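Local coordinates for protein exodeoxyribonuclease 10 (Escherichia coli, PDB 4FZX) that removes nucleotides from single- and double-stranded DNA in the 3' to 5' direction, using magnesium, in DNA repair, at residues L2-T7 and Y141-L146; T7-C10 and G15-E18; V17-V22 and E65-H70; Y77-H80 and F84-R87. One frame throughout, in Å; residues are numbered along the deposited sequence.

All four contacts are buried, so none is a surface contact. Contacts 1 and 2 share Thr7 and strand 2-9, the middle strand of the sheet. Contacts 2 and 3 share strand 16-25, which pairs with it on one side. Contact 4 starts from strand 76-79, its parallel neighbour on the other side. Chemistry follows place. Contact 3 is purely apolar and lies away from the metals. Contact 1 is apolar at Ile4 but polar at Asp6, which binds both sodium ions. Contact 2 is a hydrogen-bonded hairpin whose Glu8 reaches metal and DNA. Contact 4 joins a methyl-carboxylate touch to a bridge through water 4, which also binds a sodium ion.

Contact 1: L2-T7 and Y141-L146; sequences LRIIDT and YITAAL. With NA (sodium ion), chain G; NA (sodium ion), chain E.
In the RNase H-like core of this DEDDh exonuclease, Ile4 of the central strand packs on Thr143 and Ala144, two residues before the metal ligand Asp6. The two branches of Ile4 divide the work. CG1 lies 3.9 Å from Ala144 CA and also meets the CB methyl. CG2, set anti to the backbone N, passes alongside Thr143 and comes within 4.0 Å of its CB. With an alanine here both branches are lost, and a gap would probably open between the strand and the helix at Thr143 and Ala144.

Asp6 turns its carboxylate to the metals. Its OD1 binds one sodium ion at 2.4 Å, and OD2 binds the other at 2.9 Å. Glu8 and Asp139 also bind the second ion. Water 1 lies within bonding reach of Asp6 OD1 and, at 2.7 Å, of Thr143 OG1, and can donate to either. It links the site to the helix. The Thr143 hydroxyl is also hydrogen-bonded to Asp139 O, one turn back.

Strand 2-9 pairs with strand 16-25 on one edge and strand 76-79 on the other. Helix 136-154 lies across the face that carries Leu2, Ile4 and Asp6.

Contact 2: T7-C10 and G15-E18; sequences TETC and GIVE. With NA (sodium ion), chain G; nucleotides of chain A.
Thr7 and Thr9 both meet Ile16 on one face of a beta hairpin, formed by the antiparallel strands 2-9 and 16-25, while Glu8 and Glu18 share the other face. Ile16 crosses the two threonines at a slant, and its CD1 touches the methyls of both, at 3.7 Å from Thr7 CG2 and 4.0 Å from Thr9 CG2.

On the other face Glu8 and Glu18 run side by side and point the same way. Their carboxylate planes are turned 78° apart. Glu18 leads to a salt bridge with Arg135. Glu8 bends at chi2 (-61°), which carries its carboxylate to the metal and the DNA. Its OE2 binds a sodium ion at 2.2 Å, and its OE1 accepts a very short bond from O3' of DG17 of chain A.

The pairing contains a classic beta bulge. Val17 and Glu18 both face Glu8, and both their N-H groups bond to Glu8 O from the same face of its carbonyl plane. The Val17 N to Glu8 O bond is 2.9 Å and nearly straight, at 167°.

Thr9 turns OG1 to the sugar of DG17 of chain A, and this hydroxyl is hydrogen-bonded to Gly11 O. An alanine in place of Thr9 lacks the hydroxyl and the methyl, and would probably leave Gly11 O without this partner and Ile16 CD1 with a gap beside it. The backbone also reaches the nucleotide: Thr9 N donates to O3' of DG17 of chain A at 3.2 Å.

Contact 3: V17-V22 and E65-H70; sequences VEIASV and EDVIPH
Ile19 meets Val67 and Ile68, and both touches are apolar, methyl against methyl. Its CG2 branch sits between the backbone N and the carbonyl carbon and reaches Val67 CG1 at 3.8 Å. These two side chains run antiparallel, one alongside the other. The longer branch of Ile19 is fully stretched, with CG1 anti to the backbone N (chi1 -172°) and CD1 extended beyond it. This puts Ile19 CD1 3.6 Å from CD1 of Ile68. Here the side chains are nearly perpendicular and meet by their end methyls. Ile68 does not aim its CB straight at the strand. A bend at chi2 (59°) brings its CD1 nearer. Ile19 therefore grips two successive residues, one with each branch.

The contact lies on one face of the central sheet of the RNase H-like fold. Residues 65-70 belong to the short, weakly bonded helix 64-67 and the turn after it. Side chains alternate along strand 16-25. Ile19 and Ser21 both touch Tyr71 on the face toward residues 65-70, whereas Ala20 and Val22 lie against helix 136-154 on the opposite face.

The polar contacts run within each partner or to its neighbours. Backbone bonds tie Ile19 to His35 of strand 28-36 and Ala20 to Asp6 of strand 2-9, so the strand is held along both edges. In the other segment, His70 N bonds to Val67 O at 3.1 Å and closes a single turn.

Ring packing is separate from these bonds. The His70 ring meets that of His35, their planes about 15° apart.

Contact 4: Y77-H80 and F84-R87; sequences YVAH and FDRR. With nucleotides of chain A.
Ala79 packs its methyl on Asp85, and the His80 carbonyl meets Asp85 through a water. The strand that leads to them, 76-79, has a parallel neighbour on each edge, strand 2-9 and strand 95-98. With helix 82-88 and strand 95-98 it forms a beta-alpha-beta unit.

Ala79 points its methyl at the helix. Its CB lies 3.6 Å from Asp85 OD1 and 3.9 Å from Asp85 CG, and Trp96 touches both side chains. The position of Asp85 is consistent with the third acidic residue of the DEDDh motif.

At His80 the backbone and the ring have different partners. Water 4 lies 2.7 Å from both His80 O and Asp85 OD1, in position to donate to either. The CB of His80 points away from the helix. The ring nitrogens are hydrogen-bonded to Tyr112 O and Thr99 OG1, which fix its rotation. Its CD2 comes within 3.7 Å of OP1 of DA16 of chain A, at an oblique angle to the ring.

On the helix, Phe84 lays one ring face against the sugar of DA16 of chain A, with CG anti to the backbone N (chi1 178°). C2' of this nucleotide stands 3.6 Å above the ring plane, over its centre, as in a CH-pi contact.

Water 4 also binds a sodium ion. The His80 carbonyl, just past the strand, probably holds the same water. Asp85 therefore reaches that ion through water, as a second-shell ligand.

Contact 1: L2-T7 and Y141-L146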
loop_
_atom_site.group_PDB
_atom_site.type_symbol
_atom_site.label_atom_id
_atom_site.label_comp_id
_atom_site.label_asym_id
_atom_site.label_seq_id
_atom_site.Cartn_x
_atom_site.Cartn_y
_atom_site.Cartn_z
ATOM N N LEU C 2 -29.599 16.643 0.621
ATOM C CA LEU C 2 -29.426 15.422 -0.138
ATOM C C LEU C 2 -30.764 14.729 -0.315
ATOM O O LEU C 2 -31.555 14.637 0.626
ATOM C CB LEU C 2 -28.441 14.517 0.586
ATOM C CG LEU C 2 -27.165 15.278 0.947
ATOM C CD1 LEU C 2 -26.813 15.096 2.415
ATOM C CD2 LEU C 2 -26.034 14.821 0.052
ATOM N N ARG C 3 -31.059 14.327 -1.541
ATOM C CA ARG C 3 -32.297 13.624 -1.807
ATOM C C ARG C 3 -32.059 12.114 -1.870
ATOM O O ARG C 3 -31.309 11.634 -2.712
ATOM C CB ARG C 3 -32.930 14.121 -3.093
ATOM C CG ARG C 3 -34.234 13.455 -3.429
ATOM C CD ARG C 3 -35.051 14.334 -4.327
ATOM N NE ARG C 3 -35.501 15.518 -3.605
ATOM C CZ ARG C 3 -36.026 16.594 -4.179
ATOM N NH1 ARG C 3 -36.161 16.656 -5.505
ATOM N NH2 ARG C 3 -36.440 17.604 -3.420
ATOM N N ILE C 4 -32.626 11.395 -0.910
ATOM C CA ILE C 4 -32.502 9.955 -0.878
ATOM C C ILE C 4 -33.581 9.385 -1.773
ATOM O O ILE C 4 -34.724 9.828 -1.711
ATOM C CB ILE C 4 -32.670 9.393 0.569
ATOM C CG1 ILE C 4 -31.467 9.771 1.434
ATOM C CG2 ILE C 4 -32.873 7.864 0.540
ATOM C CD1 ILE C 4 -31.252 11.285 1.565
ATOM N N ILE C 5 -33.189 8.461 -2.652
ATOM C CA ILE C 5 -34.088 7.853 -3.637
ATOM C C ILE C 5 -34.124 6.340 -3.432
ATOM O O ILE C 5 -33.090 5.712 -3.200
ATOM C CB ILE C 5 -33.594 8.106 -5.101
ATOM C CG1 ILE C 5 -33.890 9.531 -5.538
ATOM C CG2 ILE C 5 -34.321 7.163 -6.086
ATOM C CD1 ILE C 5 -35.103 9.628 -6.445
ATOM N N ASP C 6 -35.305 5.749 -3.593
ATOM C CA ASP C 6 -35.417 4.304 -3.730
ATOM C C ASP C 6 -36.450 3.922 -4.778
ATOM O O ASP C 6 -37.457 4.608 -4.955
ATOM C CB ASP C 6 -35.752 3.637 -2.390
ATOM C CG ASP C 6 -35.737 2.106 -2.473
ATOM O OD1 ASP C 6 -34.643 1.512 -2.517
ATOM O OD2 ASP C 6 -36.819 1.493 -2.480
ATOM N N THR C 7 -36.221 2.766 -5.391
ATOM C CA THR C 7 -36.999 2.279 -6.517
ATOM C C THR C 7 -37.253 0.777 -6.298
ATOM O O THR C 7 -36.324 0.017 -6.120
ATOM C CB THR C 7 -36.175 2.433 -7.830
ATOM O OG1 THR C 7 -35.995 3.824 -8.123
ATOM C CG2 THR C 7 -36.874 1.791 -8.967
ATOM N N TYR C 141 -36.456 5.895 4.266
ATOM C CA TYR C 141 -36.241 6.257 5.668
ATOM C C TYR C 141 -35.089 5.491 6.299
ATOM O O TYR C 141 -34.331 6.042 7.104
ATOM C CB TYR C 141 -37.527 6.062 6.479
ATOM C CG TYR C 141 -38.444 7.252 6.385
ATOM C CD1 TYR C 141 -38.253 8.359 7.204
ATOM C CD2 TYR C 141 -39.407 7.334 5.382
ATOM C CE1 TYR C 141 -39.054 9.481 7.100
ATOM C CE2 TYR C 141 -40.201 8.468 5.249
ATOM C CZ TYR C 141 -40.024 9.532 6.129
ATOM O OH TYR C 141 -40.805 10.661 6.021
ATOM N N ILE C 142 -34.933 4.234 5.898
ATOM C CA ILE C 142 -33.820 3.412 6.360
ATOM C C ILE C 142 -32.502 3.985 5.838
ATOM O O ILE C 142 -31.570 4.220 6.595
ATOM C CB ILE C 142 -33.955 1.948 5.860
ATOM C CG1 ILE C 142 -35.248 1.308 6.381
ATOM C CG2 ILE C 142 -32.733 1.137 6.260
ATOM C CD1 ILE C 142 -35.455 1.432 7.874
ATOM N N THR C 143 -32.465 4.268 4.543
ATOM C CA THR C 143 -31.245 4.722 3.901
ATOM C C THR C 143 -30.883 6.127 4.372
ATOM O O THR C 143 -29.730 6.391 4.699
ATOM C CB THR C 143 -31.377 4.662 2.380
ATOM O OG1 THR C 143 -31.721 3.324 2.005
ATOM C CG2 THR C 143 -30.070 5.070 1.675
ATOM N N ALA C 144 -31.892 6.975 4.545
ATOM C CA ALA C 144 -31.670 8.312 5.087
ATOM C C ALA C 144 -31.086 8.228 6.494
ATOM O O ALA C 144 -30.094 8.900 6.803
ATOM C CB ALA C 144 -32.972 9.122 5.090
ATOM N N ALA C 145 -31.679 7.390 7.342
ATOM C CA ALA C 145 -31.120 7.176 8.686
ATOM C C ALA C 145 -29.671 6.697 8.607
ATOM O O ALA C 145 -28.815 7.138 9.368
ATOM C CB ALA C 145 -31.983 6.179 9.497
ATOM N N LEU C 146 -29.398 5.792 7.676
ATOM C CA LEU C 146 -28.045 5.316 7.470
ATOM C C LEU C 146 -27.103 6.438 7.018
ATOM O O LEU C 146 -25.958 6.504 7.453
ATOM C CB LEU C 146 -28.033 4.180 6.453
ATOM C CG LEU C 146 -26.650 3.729 5.989
ATOM C CD1 LEU C 146 -25.789 3.239 7.173
ATOM C CD2 LEU C 146 -26.758 2.667 4.890
HETATM NA NA NA G . -35.831 -1.071 -1.556
HETATM NA NA NA E . -32.955 0.048 -3.449
HETATM O O HOH W 1 -33.167 2.445 -0.116
HETATM O O HOH W 2 -33.800 0.588 -5.359
HETATM O O HOH W 3 -32.586 -0.249 -0.972
HETATM O O HOH W 4 -31.034 1.310 -3.874
HETATM O O HOH W 5 -36.365 -3.613 -1.674
#

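Contact 2: T7-C10 and G15-E18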
loop_
_atom_site.group_PDB
_atom_site.type_symbol
_atom_site.label_atom_id
_atom_site.label_comp_id
_atom_site.label_asym_id
_atom_site.label_seq_id
_atom_site.Cartn_x
_atom_site.Cartn_y
_atom_site.Cartn_z
ATOM N N THR C 7 -36.221 2.766 -5.391
ATOM C CA THR C 7 -36.999 2.279 -6.517
ATOM C C THR C 7 -37.253 0.777 -6.298
ATOM O O THR C 7 -36.324 0.017 -6.120
ATOM C CB THR C 7 -36.175 2.433 -7.830
ATOM O OG1 THR C 7 -35.995 3.824 -8.123
ATOM C CG2 THR C 7 -36.874 1.791 -8.967
ATOM N N GLU C 8 -38.502 0.350 -6.316
ATOM C CA GLU C 8 -38.790 -1.071 -6.444
ATOM C C GLU C 8 -39.164 -1.376 -7.891
ATOM O O GLU C 8 -39.764 -0.544 -8.565
ATOM C CB GLU C 8 -39.916 -1.497 -5.493
ATOM C CG GLU C 8 -39.725 -1.066 -4.030
ATOM C CD GLU C 8 -38.461 -1.645 -3.389
ATOM O OE1 GLU C 8 -38.124 -2.827 -3.637
ATOM O OE2 GLU C 8 -37.810 -0.914 -2.613
ATOM N N THR C 9 -38.800 -2.571 -8.354
ATOM C CA THR C 9 -38.718 -2.881 -9.778
ATOM C C THR C 9 -39.337 -4.245 -10.094
ATOM O O THR C 9 -39.647 -5.033 -9.204
ATOM C CB THR C 9 -37.251 -2.885 -10.278
ATOM O OG1 THR C 9 -36.479 -3.792 -9.489
ATOM C CG2 THR C 9 -36.622 -1.470 -10.193
ATOM N N CYS C 10 -39.511 -4.516 -11.378
ATOM C CA CYS C 10 -39.983 -5.810 -11.838
ATOM C C CYS C 10 -38.929 -6.893 -11.711
ATOM O O CYS C 10 -39.203 -8.063 -11.943
ATOM C CB CYS C 10 -40.443 -5.705 -13.292
ATOM S SG CYS C 10 -41.810 -4.564 -13.516
ATOM N N GLY C 15 -37.692 -2.023 -15.012
ATOM C CA GLY C 15 -39.141 -1.906 -14.893
ATOM C C GLY C 15 -39.526 -1.431 -13.501
ATOM O O GLY C 15 -39.213 -2.079 -12.509
ATOM N N ILE C 16 -40.198 -0.291 -13.433
ATOM C CA ILE C 16 -40.391 0.416 -12.179
ATOM C C ILE C 16 -41.816 0.241 -11.710
ATOM O O ILE C 16 -42.758 0.502 -12.476
ATOM C CB ILE C 16 -40.154 1.904 -12.371
ATOM C CG1 ILE C 16 -38.906 2.126 -13.239
ATOM C CG2 ILE C 16 -40.103 2.636 -11.005
ATOM C CD1 ILE C 16 -37.598 1.614 -12.589
ATOM N N VAL C 17 -41.985 -0.190 -10.460
ATOM C CA VAL C 17 -43.322 -0.328 -9.884
ATOM C C VAL C 17 -43.556 0.645 -8.747
ATOM O O VAL C 17 -44.703 0.942 -8.405
ATOM C CB VAL C 17 -43.627 -1.776 -9.415
ATOM C CG1 VAL C 17 -43.583 -2.726 -10.603
ATOM C CG2 VAL C 17 -42.627 -2.231 -8.348
ATOM N N GLU C 18 -42.473 1.160 -8.174
ATOM C CA GLU C 18 -42.574 2.194 -7.149
ATOM C C GLU C 18 -41.305 3.055 -7.120
ATOM O O GLU C 18 -40.199 2.556 -7.265
ATOM C CB GLU C 18 -42.801 1.559 -5.764
ATOM C CG GLU C 18 -43.464 2.496 -4.742
ATOM C CD GLU C 18 -43.810 1.813 -3.416
ATOM O OE1 GLU C 18 -43.177 0.788 -3.067
ATOM O OE2 GLU C 18 -44.686 2.339 -2.688
HETATM NA NA NA G . -35.831 -1.071 -1.556
ATOM P P DG A 17 -33.465 -3.163 -3.376
ATOM O OP1 DG A 17 -34.274 -1.986 -3.010
ATOM O OP2 DG A 17 -33.104 -4.128 -2.320
ATOM O "O5'" DG A 17 -34.156 -3.945 -4.571
ATOM C "C5'" DG A 17 -34.642 -3.216 -5.680
ATOM C "C4'" DG A 17 -35.540 -4.058 -6.560
ATOM O "O4'" DG A 17 -34.724 -5.019 -7.241
ATOM C "C3'" DG A 17 -36.622 -4.872 -5.861
ATOM O "O3'" DG A 17 -37.777 -4.062 -5.732
ATOM C "C2'" DG A 17 -36.861 -6.012 -6.852
ATOM C "C1'" DG A 17 -35.474 -6.197 -7.459
ATOM N N9 DG A 17 -34.715 -7.245 -6.818
ATOM C C8 DG A 17 -33.927 -7.114 -5.700
ATOM N N7 DG A 17 -33.357 -8.225 -5.351
ATOM C C5 DG A 17 -33.788 -9.132 -6.314
ATOM C C6 DG A 17 -33.482 -10.496 -6.453
ATOM O O6 DG A 17 -32.730 -11.167 -5.731
ATOM N N1 DG A 17 -34.135 -11.064 -7.551
ATOM C C2 DG A 17 -34.975 -10.376 -8.416
ATOM N N2 DG A 17 -35.529 -11.084 -9.426
ATOM N N3 DG A 17 -35.275 -9.086 -8.282
ATOM C C4 DG A 17 -34.641 -8.547 -7.212
HETATM O O HOH W 5 -36.365 -3.613 -1.674
#

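Contact 3: V17-V22 and E65-H70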
loop_
_atom_site.group_PDB
_atom_site.type_symbol
_atom_site.label_atom_id
_atom_site.label_comp_id
_atom_site.label_asym_id
_atom_site.label_seq_id
_atom_site.Cartn_x
_atom_site.Cartn_y
_atom_site.Cartn_z
ATOM N N VAL C 17 -41.985 -0.190 -10.460
ATOM C CA VAL C 17 -43.322 -0.328 -9.884
ATOM C C VAL C 17 -43.556 0.645 -8.747
ATOM O O VAL C 17 -44.703 0.942 -8.405
ATOM C CB VAL C 17 -43.627 -1.776 -9.415
ATOM C CG1 VAL C 17 -43.583 -2.726 -10.603
ATOM C CG2 VAL C 17 -42.627 -2.231 -8.348
ATOM N N GLU C 18 -42.473 1.160 -8.174
ATOM C CA GLU C 18 -42.574 2.194 -7.149
ATOM C C GLU C 18 -41.305 3.055 -7.120
ATOM O O GLU C 18 -40.199 2.556 -7.265
ATOM C CB GLU C 18 -42.801 1.559 -5.764
ATOM C CG GLU C 18 -43.464 2.496 -4.742
ATOM C CD GLU C 18 -43.810 1.813 -3.416
ATOM O OE1 GLU C 18 -43.177 0.788 -3.067
ATOM O OE2 GLU C 18 -44.686 2.339 -2.688
ATOM N N ILE C 19 -41.473 4.337 -6.835
ATOM C CA ILE C 19 -40.345 5.190 -6.527
ATOM C C ILE C 19 -40.712 6.090 -5.357
ATOM O O ILE C 19 -41.899 6.413 -5.141
ATOM C CB ILE C 19 -39.976 6.057 -7.730
ATOM C CG1 ILE C 19 -38.670 6.815 -7.465
ATOM C CG2 ILE C 19 -41.135 7.030 -8.064
ATOM C CD1 ILE C 19 -38.106 7.539 -8.711
ATOM N N ALA C 20 -39.698 6.522 -4.621
ATOM C CA ALA C 20 -39.909 7.380 -3.463
ATOM C C ALA C 20 -38.633 8.152 -3.150
ATOM O O ALA C 20 -37.543 7.765 -3.598
ATOM C CB ALA C 20 -40.319 6.545 -2.267
ATOM N N SER C 21 -38.764 9.217 -2.356
ATOM C CA SER C 21 -37.601 9.938 -1.842
ATOM C C SER C 21 -37.877 10.662 -0.520
ATOM O O SER C 21 -39.021 10.978 -0.192
ATOM C CB SER C 21 -37.057 10.933 -2.886
ATOM O OG SER C 21 -37.896 12.065 -3.018
ATOM N N VAL C 22 -36.809 10.930 0.227
ATOM C CA VAL C 22 -36.853 11.912 1.295
ATOM C C VAL C 22 -35.653 12.834 1.157
ATOM O O VAL C 22 -34.673 12.505 0.469
ATOM C CB VAL C 22 -36.818 11.241 2.673
ATOM C CG1 VAL C 22 -38.140 10.546 2.962
ATOM C CG2 VAL C 22 -35.650 10.249 2.748
ATOM N N GLU C 65 -41.965 7.919 -16.741
ATOM C CA GLU C 65 -41.733 9.201 -17.412
ATOM C C GLU C 65 -42.643 10.302 -16.872
ATOM O O GLU C 65 -42.236 11.456 -16.761
ATOM C CB GLU C 65 -41.948 9.052 -18.922
ATOM C CG GLU C 65 -40.847 8.281 -19.622
ATOM C CD GLU C 65 -41.007 6.758 -19.513
ATOM O OE1 GLU C 65 -40.024 6.040 -19.839
ATOM O OE2 GLU C 65 -42.102 6.285 -19.105
ATOM N N ASP C 66 -43.868 9.923 -16.521
ATOM C CA ASP C 66 -44.895 10.853 -16.070
ATOM C C ASP C 66 -44.584 11.351 -14.664
ATOM O O ASP C 66 -45.065 12.400 -14.245
ATOM C CB ASP C 66 -46.264 10.152 -16.053
ATOM C CG ASP C 66 -46.750 9.751 -17.453
ATOM O OD1 ASP C 66 -46.384 10.434 -18.439
ATOM O OD2 ASP C 66 -47.542 8.773 -17.545
ATOM N N VAL C 67 -43.798 10.577 -13.930
ATOM C CA VAL C 67 -43.719 10.706 -12.478
ATOM C C VAL C 67 -42.330 11.213 -12.089
ATOM O O VAL C 67 -42.176 12.034 -11.176
ATOM C CB VAL C 67 -44.080 9.328 -11.792
ATOM C CG1 VAL C 67 -43.092 8.945 -10.740
ATOM C CG2 VAL C 67 -45.524 9.346 -11.255
ATOM N N ILE C 68 -41.341 10.853 -12.899
ATOM C CA ILE C 68 -39.949 11.190 -12.588
ATOM C C ILE C 68 -39.657 12.692 -12.418
ATOM O O ILE C 68 -38.874 13.066 -11.540
ATOM C CB ILE C 68 -38.930 10.490 -13.532
ATOM C CG1 ILE C 68 -37.560 10.401 -12.861
ATOM C CG2 ILE C 68 -38.840 11.186 -14.873
ATOM C CD1 ILE C 68 -37.573 9.631 -11.537
ATOM N N PRO C 69 -40.361 13.564 -13.173
ATOM C CA PRO C 69 -40.024 14.992 -13.033
ATOM C C PRO C 69 -40.270 15.562 -11.638
ATOM O O PRO C 69 -39.592 16.500 -11.244
ATOM C CB PRO C 69 -40.916 15.678 -14.076
ATOM C CG PRO C 69 -41.238 14.572 -15.074
ATOM C CD PRO C 69 -41.373 13.342 -14.220
ATOM N N HIS C 70 -41.134 14.924 -10.854
ATOM C CA HIS C 70 -41.403 15.372 -9.476
ATOM C C HIS C 70 -40.219 15.194 -8.548
ATOM O O HIS C 70 -40.143 15.825 -7.495
ATOM C CB HIS C 70 -42.605 14.632 -8.902
ATOM C CG HIS C 70 -43.866 14.845 -9.677
ATOM N ND1 HIS C 70 -44.644 13.804 -10.132
ATOM C CD2 HIS C 70 -44.469 15.982 -10.102
ATOM C CE1 HIS C 70 -45.669 14.287 -10.808
ATOM N NE2 HIS C 70 -45.586 15.607 -10.804
#

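Contact 4: Y77-H80 and F84-R87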
loop_
_atom_site.group_PDB
_atom_site.type_symbol
_atom_site.label_atom_id
_atom_site.label_comp_id
_atom_site.label_asym_id
_atom_site.label_seq_id
_atom_site.Cartn_x
_atom_site.Cartn_y
_atom_site.Cartn_z
ATOM N N TYR C 77 -28.268 13.065 -5.384
ATOM C CA TYR C 77 -29.170 11.935 -5.205
ATOM C C TYR C 77 -28.422 10.815 -4.517
ATOM O O TYR C 77 -27.269 10.516 -4.873
ATOM C CB TYR C 77 -29.708 11.464 -6.548
ATOM C CG TYR C 77 -30.644 12.456 -7.154
ATOM C CD1 TYR C 77 -32.003 12.401 -6.883
ATOM C CD2 TYR C 77 -30.163 13.523 -7.908
ATOM C CE1 TYR C 77 -32.860 13.379 -7.350
ATOM C CE2 TYR C 77 -31.014 14.497 -8.389
ATOM C CZ TYR C 77 -32.358 14.434 -8.088
ATOM O OH TYR C 77 -33.216 15.368 -8.607
ATOM N N VAL C 78 -29.043 10.263 -3.481
ATOM C CA VAL C 78 -28.398 9.277 -2.628
ATOM C C VAL C 78 -29.199 7.968 -2.734
ATOM O O VAL C 78 -30.433 7.979 -2.691
ATOM C CB VAL C 78 -28.359 9.742 -1.137
ATOM C CG1 VAL C 78 -27.663 8.707 -0.263
ATOM C CG2 VAL C 78 -27.656 11.122 -0.993
ATOM N N ALA C 79 -28.508 6.854 -2.905
ATOM C CA ALA C 79 -29.179 5.570 -2.941
ATOM C C ALA C 79 -28.267 4.509 -2.387
ATOM O O ALA C 79 -27.050 4.668 -2.405
ATOM C CB ALA C 79 -29.618 5.221 -4.368
ATOM N N HIS C 80 -28.853 3.432 -1.862
ATOM C CA HIS C 80 -28.056 2.319 -1.386
ATOM C C HIS C 80 -27.729 1.349 -2.512
ATOM O O HIS C 80 -28.591 0.616 -2.981
ATOM C CB HIS C 80 -28.737 1.611 -0.220
ATOM C CG HIS C 80 -27.824 0.687 0.527
ATOM N ND1 HIS C 80 -26.902 1.143 1.444
ATOM C CD2 HIS C 80 -27.579 -0.639 0.376
ATOM C CE1 HIS C 80 -26.179 0.127 1.877
ATOM N NE2 HIS C 80 -26.552 -0.960 1.225
ATOM N N PHE C 84 -27.398 0.718 -9.079
ATOM C CA PHE C 84 -28.653 0.104 -9.476
ATOM C C PHE C 84 -29.727 1.132 -9.869
ATOM O O PHE C 84 -30.200 1.123 -10.998
ATOM C CB PHE C 84 -29.158 -0.865 -8.394
ATOM C CG PHE C 84 -30.474 -1.508 -8.725
ATOM C CD1 PHE C 84 -30.535 -2.595 -9.588
ATOM C CD2 PHE C 84 -31.658 -1.009 -8.196
ATOM C CE1 PHE C 84 -31.755 -3.182 -9.906
ATOM C CE2 PHE C 84 -32.880 -1.589 -8.507
ATOM C CZ PHE C 84 -32.929 -2.686 -9.351
ATOM N N ASP C 85 -30.061 2.057 -8.971
ATOM C CA ASP C 85 -31.121 3.044 -9.273
ATOM C C ASP C 85 -30.781 3.941 -10.467
ATOM O O ASP C 85 -31.643 4.225 -11.304
ATOM C CB ASP C 85 -31.469 3.889 -8.050
ATOM C CG ASP C 85 -31.744 3.040 -6.821
ATOM O OD1 ASP C 85 -30.777 2.433 -6.288
ATOM O OD2 ASP C 85 -32.929 2.936 -6.427
ATOM N N ARG C 86 -29.516 4.341 -10.562
ATOM C CA ARG C 86 -29.058 5.157 -11.679
ATOM C C ARG C 86 -29.317 4.443 -13.009
ATOM O O ARG C 86 -29.858 5.027 -13.931
ATOM C CB ARG C 86 -27.572 5.493 -11.525
ATOM C CG ARG C 86 -27.067 6.493 -12.543
ATOM C CD ARG C 86 -25.557 6.452 -12.696
ATOM N NE ARG C 86 -25.162 6.981 -13.997
ATOM C CZ ARG C 86 -24.682 6.250 -15.001
ATOM N NH1 ARG C 86 -24.448 4.951 -14.835
ATOM N NH2 ARG C 86 -24.399 6.831 -16.167
ATOM N N ARG C 87 -29.040 3.146 -13.053
ATOM C CA ARG C 87 -29.291 2.349 -14.252
ATOM C C ARG C 87 -30.771 2.198 -14.602
ATOM O O ARG C 87 -31.146 2.256 -15.773
ATOM C CB ARG C 87 -28.645 0.972 -14.128
ATOM C CG ARG C 87 -28.952 0.032 -15.281
ATOM C CD ARG C 87 -27.986 -1.160 -15.309
ATOM N NE ARG C 87 -27.950 -1.909 -14.048
ATOM C CZ ARG C 87 -28.857 -2.817 -13.680
ATOM N NH1 ARG C 87 -29.911 -3.074 -14.452
ATOM N NH2 ARG C 87 -28.706 -3.479 -12.540
ATOM P P DA A 16 -28.924 -4.886 -0.893
ATOM O OP1 DA A 16 -29.348 -3.833 0.052
ATOM O OP2 DA A 16 -29.324 -6.315 -0.742
ATOM O "O5'" DA A 16 -29.329 -4.402 -2.369
ATOM C "C5'" DA A 16 -29.116 -3.067 -2.779
ATOM C "C4'" DA A 16 -29.706 -2.844 -4.169
ATOM O "O4'" DA A 16 -28.802 -3.416 -5.158
ATOM C "C3'" DA A 16 -31.057 -3.527 -4.412
ATOM O "O3'" DA A 16 -32.145 -2.630 -4.077
ATOM C "C2'" DA A 16 -31.009 -3.846 -5.910
ATOM C "C1'" DA A 16 -29.525 -4.109 -6.140
ATOM N N9 DA A 16 -29.216 -5.516 -6.052
ATOM C C8 DA A 16 -29.540 -6.374 -5.052
ATOM N N7 DA A 16 -29.208 -7.614 -5.301
ATOM C C5 DA A 16 -28.623 -7.552 -6.543
ATOM C C6 DA A 16 -28.083 -8.546 -7.369
ATOM N N6 DA A 16 -28.019 -9.835 -7.027
ATOM N N1 DA A 16 -27.625 -8.158 -8.570
ATOM C C2 DA A 16 -27.708 -6.858 -8.908
ATOM N N3 DA A 16 -28.209 -5.831 -8.217
ATOM C C4 DA A 16 -28.644 -6.268 -7.030
HETATM O O HOH W 4 -31.034 1.310 -3.874
#